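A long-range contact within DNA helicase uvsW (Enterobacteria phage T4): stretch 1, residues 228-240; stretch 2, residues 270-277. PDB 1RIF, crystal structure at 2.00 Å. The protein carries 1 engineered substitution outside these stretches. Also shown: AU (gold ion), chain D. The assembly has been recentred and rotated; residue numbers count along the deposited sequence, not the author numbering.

Stretch 1, residues 228-240: MMMNDECHLATGK
Stretch 2 270-277: MQYVGMFG

C234 binds a gold ion, with C234 SG 2.5 Å from AU, and the same cysteine packs against F276 of the other stretch. The contact is nearly all apolar, and a single hydrogen bond crosses it: Y272 OH donates to A237 O at 2.6 Å. The acceptor is a backbone carbonyl, so the bond does not depend on the side chain of A237.

Stretch 1 starts as a strand, 228-232, with phi near -140° to -130° and psi near 140° over its first three residues. E233 then turns with positive phi (74/48). A 3-10 segment covers 234-236, tied by L236 N to E233 O (3.0 Å) and A237 N to C234 O (3.1 Å). A237 (-73/144) and T238 (-98/160) are extended. T238 is the N-cap of the helix that begins at G239. Stretch 2 is the end of a helix, 270-276. F276 N to Y272 O (2.7 Å) and G277 N to V273 O (2.8 Å) close its last turn. G277 leaves the helix at 97/177, where a CB would jam against the preceding carbonyl O; glycine fits.

Strand and helix run roughly antiparallel, at 143°, with axes 11.2 Å apart at closest approach. That gap leaves room for large side chains. In register, C234 CA lies 8.0 Å from Y272 CA, and G239 CA lies 7.0 Å from Q271 CA.

F276 (chi1 m, -63°; chi2 108°) is the most covered residue. Three residues of stretch 1 meet its ring obliquely. M229 CE is 3.6 Å from F276 CE2, N231 CB is 3.6 Å from F276 CZ, and C234 CB is 3.7 Å from F276 CE1. M229 and N231 alternate with M230 along the strand, so their CB atoms point toward the helix while that of M230 points away. M229 is t, m, m (178°, -82°, -72°). Its flexible chain also brings CE to 3.8 Å from M275 CE; M275 is t at chi1 and p at chi2. N231 has chi1 t. C234 has chi1 p (45°), and its SG sits 4.9 Å from the F276 ring centroid.

Y272 (chi1 m, -69°; chi2 79°) reaches along the 3-10 segment. C234 O and A237 O lie at its ring edge, near the ring plane. C234 O is 3.4 Å from Y272 CE2, and A237 CB is 4.3 Å from the same CE2. The small alanine packs beside the ring. Q271 (p, t; chi3 163°) points its CB toward stretch 1.

The two stretches bury 418 Å² in total.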

# COMPACT_ATOMS: atom_id res chain seq x y z
N MET A 228 4.04 -0.77 7.94
CA MET A 228 2.83 -1.21 7.26
C MET A 228 1.95 0.00 6.99
O MET A 228 1.88 0.92 7.80
CB MET A 228 2.07 -2.22 8.12
CG MET A 228 0.75 -2.68 7.50
SD MET A 228 -0.19 -3.82 8.56
CE MET A 228 0.69 -5.36 8.26
N MET A 229 1.29 -0.00 5.84
CA MET A 229 0.39 1.09 5.44
C MET A 229 -0.81 0.50 4.72
O MET A 229 -0.68 -0.43 3.91
CB MET A 229 1.14 2.08 4.53
CG MET A 229 0.31 3.25 3.99
SD MET A 229 -0.71 2.88 2.51
CE MET A 229 0.54 2.75 1.25
N MET A 230 -1.98 1.04 5.03
CA MET A 230 -3.23 0.61 4.42
C MET A 230 -4.05 1.82 3.98
O MET A 230 -4.07 2.86 4.65
CB MET A 230 -4.08 -0.18 5.43
CG MET A 230 -3.48 -1.46 5.95
SD MET A 230 -4.39 -1.97 7.42
CE MET A 230 -3.09 -2.05 8.62
N ASN A 231 -4.74 1.67 2.85
CA ASN A 231 -5.60 2.73 2.34
C ASN A 231 -6.95 2.10 1.97
O ASN A 231 -7.06 1.37 0.98
CB ASN A 231 -4.96 3.40 1.12
CG ASN A 231 -5.85 4.49 0.52
OD1 ASN A 231 -6.69 5.09 1.20
ND2 ASN A 231 -5.65 4.77 -0.76
N ASP A 232 -7.96 2.36 2.80
CA ASP A 232 -9.30 1.84 2.55
C ASP A 232 -9.93 2.75 1.49
O ASP A 232 -9.93 3.96 1.64
CB ASP A 232 -10.11 1.86 3.85
CG ASP A 232 -11.44 1.12 3.72
OD1 ASP A 232 -11.45 -0.03 3.25
OD2 ASP A 232 -12.48 1.70 4.09
N GLU A 233 -10.44 2.14 0.42
CA GLU A 233 -11.04 2.85 -0.72
C GLU A 233 -9.90 3.47 -1.51
O GLU A 233 -9.93 4.64 -1.86
CB GLU A 233 -11.99 3.96 -0.25
CG GLU A 233 -13.19 3.49 0.51
CD GLU A 233 -14.12 2.64 -0.33
OE1 GLU A 233 -13.67 1.60 -0.86
OE2 GLU A 233 -15.30 3.01 -0.47
N CYS A 234 -8.89 2.67 -1.79
CA CYS A 234 -7.72 3.16 -2.52
C CYS A 234 -8.04 3.65 -3.92
O CYS A 234 -7.21 4.32 -4.54
CB CYS A 234 -6.62 2.09 -2.56
SG CYS A 234 -7.14 0.39 -2.96
N HIS A 235 -9.23 3.34 -4.42
CA HIS A 235 -9.61 3.77 -5.76
C HIS A 235 -9.92 5.27 -5.77
O HIS A 235 -10.01 5.90 -6.83
CB HIS A 235 -10.81 2.94 -6.28
CG HIS A 235 -12.05 3.06 -5.45
ND1 HIS A 235 -13.08 3.92 -5.75
CD2 HIS A 235 -12.41 2.43 -4.31
CE1 HIS A 235 -14.02 3.82 -4.84
NE2 HIS A 235 -13.65 2.92 -3.95
N LEU A 236 -10.05 5.85 -4.58
CA LEU A 236 -10.34 7.27 -4.46
C LEU A 236 -9.03 8.06 -4.38
O LEU A 236 -9.03 9.29 -4.43
CB LEU A 236 -11.19 7.53 -3.22
CG LEU A 236 -12.54 6.81 -3.23
CD1 LEU A 236 -13.20 6.94 -1.87
CD2 LEU A 236 -13.42 7.38 -4.33
N ALA A 237 -7.92 7.35 -4.24
CA ALA A 237 -6.62 7.99 -4.15
C ALA A 237 -6.23 8.52 -5.53
O ALA A 237 -6.54 7.89 -6.54
CB ALA A 237 -5.58 7.00 -3.66
N THR A 238 -5.55 9.66 -5.57
CA THR A 238 -5.11 10.24 -6.85
C THR A 238 -3.64 9.89 -7.11
O THR A 238 -2.89 9.55 -6.19
CB THR A 238 -5.26 11.77 -6.88
OG1 THR A 238 -4.35 12.36 -5.95
CG2 THR A 238 -6.69 12.17 -6.51
N GLY A 239 -3.25 10.00 -8.37
CA GLY A 239 -1.88 9.69 -8.76
C GLY A 239 -0.92 10.68 -8.16
O GLY A 239 0.24 10.36 -7.91
N LYS A 240 -1.42 11.89 -7.93
CA LYS A 240 -0.61 12.94 -7.35
C LYS A 240 -0.27 12.59 -5.90
O LYS A 240 0.87 12.74 -5.47
CB LYS A 240 -1.37 14.27 -7.42
CG LYS A 240 -0.55 15.46 -6.95
CD LYS A 240 -1.28 16.78 -7.19
CE LYS A 240 -1.31 17.14 -8.69
NZ LYS A 240 -1.97 16.11 -9.58
N MET A 270 -1.93 1.24 -13.37
CA MET A 270 -0.53 0.87 -13.18
C MET A 270 0.12 1.45 -11.92
O MET A 270 0.92 0.78 -11.27
CB MET A 270 0.24 1.29 -14.43
CG MET A 270 1.61 0.67 -14.56
SD MET A 270 2.23 0.81 -16.25
CE MET A 270 2.32 -0.93 -16.73
N GLN A 271 -0.21 2.69 -11.55
CA GLN A 271 0.41 3.25 -10.36
C GLN A 271 -0.26 2.87 -9.06
O GLN A 271 0.22 3.22 -7.98
CB GLN A 271 0.58 4.78 -10.47
CG GLN A 271 -0.68 5.58 -10.59
CD GLN A 271 -0.40 7.08 -10.53
OE1 GLN A 271 -1.25 7.89 -10.91
NE2 GLN A 271 0.79 7.46 -10.04
N TYR A 272 -1.38 2.16 -9.14
CA TYR A 272 -2.05 1.72 -7.92
C TYR A 272 -1.42 0.38 -7.54
O TYR A 272 -1.25 0.09 -6.36
CB TYR A 272 -3.57 1.59 -8.13
CG TYR A 272 -4.26 2.93 -8.32
CD1 TYR A 272 -4.22 3.59 -9.54
CD2 TYR A 272 -4.91 3.57 -7.25
CE1 TYR A 272 -4.79 4.86 -9.71
CE2 TYR A 272 -5.48 4.83 -7.40
CZ TYR A 272 -5.41 5.47 -8.63
OH TYR A 272 -5.95 6.74 -8.80
N VAL A 273 -1.04 -0.42 -8.54
CA VAL A 273 -0.40 -1.69 -8.24
C VAL A 273 1.06 -1.40 -7.89
O VAL A 273 1.70 -2.16 -7.17
CB VAL A 273 -0.47 -2.68 -9.44
CG1 VAL A 273 -1.89 -2.74 -9.97
CG2 VAL A 273 0.48 -2.27 -10.52
N GLY A 274 1.57 -0.28 -8.39
CA GLY A 274 2.94 0.11 -8.09
C GLY A 274 3.02 0.56 -6.64
O GLY A 274 4.05 0.42 -5.99
N MET A 275 1.92 1.09 -6.12
CA MET A 275 1.86 1.56 -4.74
C MET A 275 1.34 0.51 -3.77
O MET A 275 1.78 0.46 -2.62
CB MET A 275 0.97 2.80 -4.65
CG MET A 275 0.69 3.30 -3.23
SD MET A 275 2.16 3.87 -2.35
CE MET A 275 1.51 5.23 -1.40
N PHE A 276 0.42 -0.34 -4.22
CA PHE A 276 -0.19 -1.35 -3.35
C PHE A 276 0.04 -2.84 -3.64
O PHE A 276 -0.35 -3.68 -2.83
CB PHE A 276 -1.70 -1.12 -3.29
CG PHE A 276 -2.08 0.20 -2.69
CD1 PHE A 276 -2.59 1.22 -3.49
CD2 PHE A 276 -1.92 0.43 -1.33
CE1 PHE A 276 -2.91 2.46 -2.95
CE2 PHE A 276 -2.24 1.66 -0.77
CZ PHE A 276 -2.74 2.68 -1.58
N GLY A 277 0.64 -3.18 -4.77
CA GLY A 277 0.86 -4.59 -5.09
C GLY A 277 -0.21 -5.17 -6.00
O GLY A 277 -1.18 -4.50 -6.36
AU AU D . -7.36 0.63 -5.46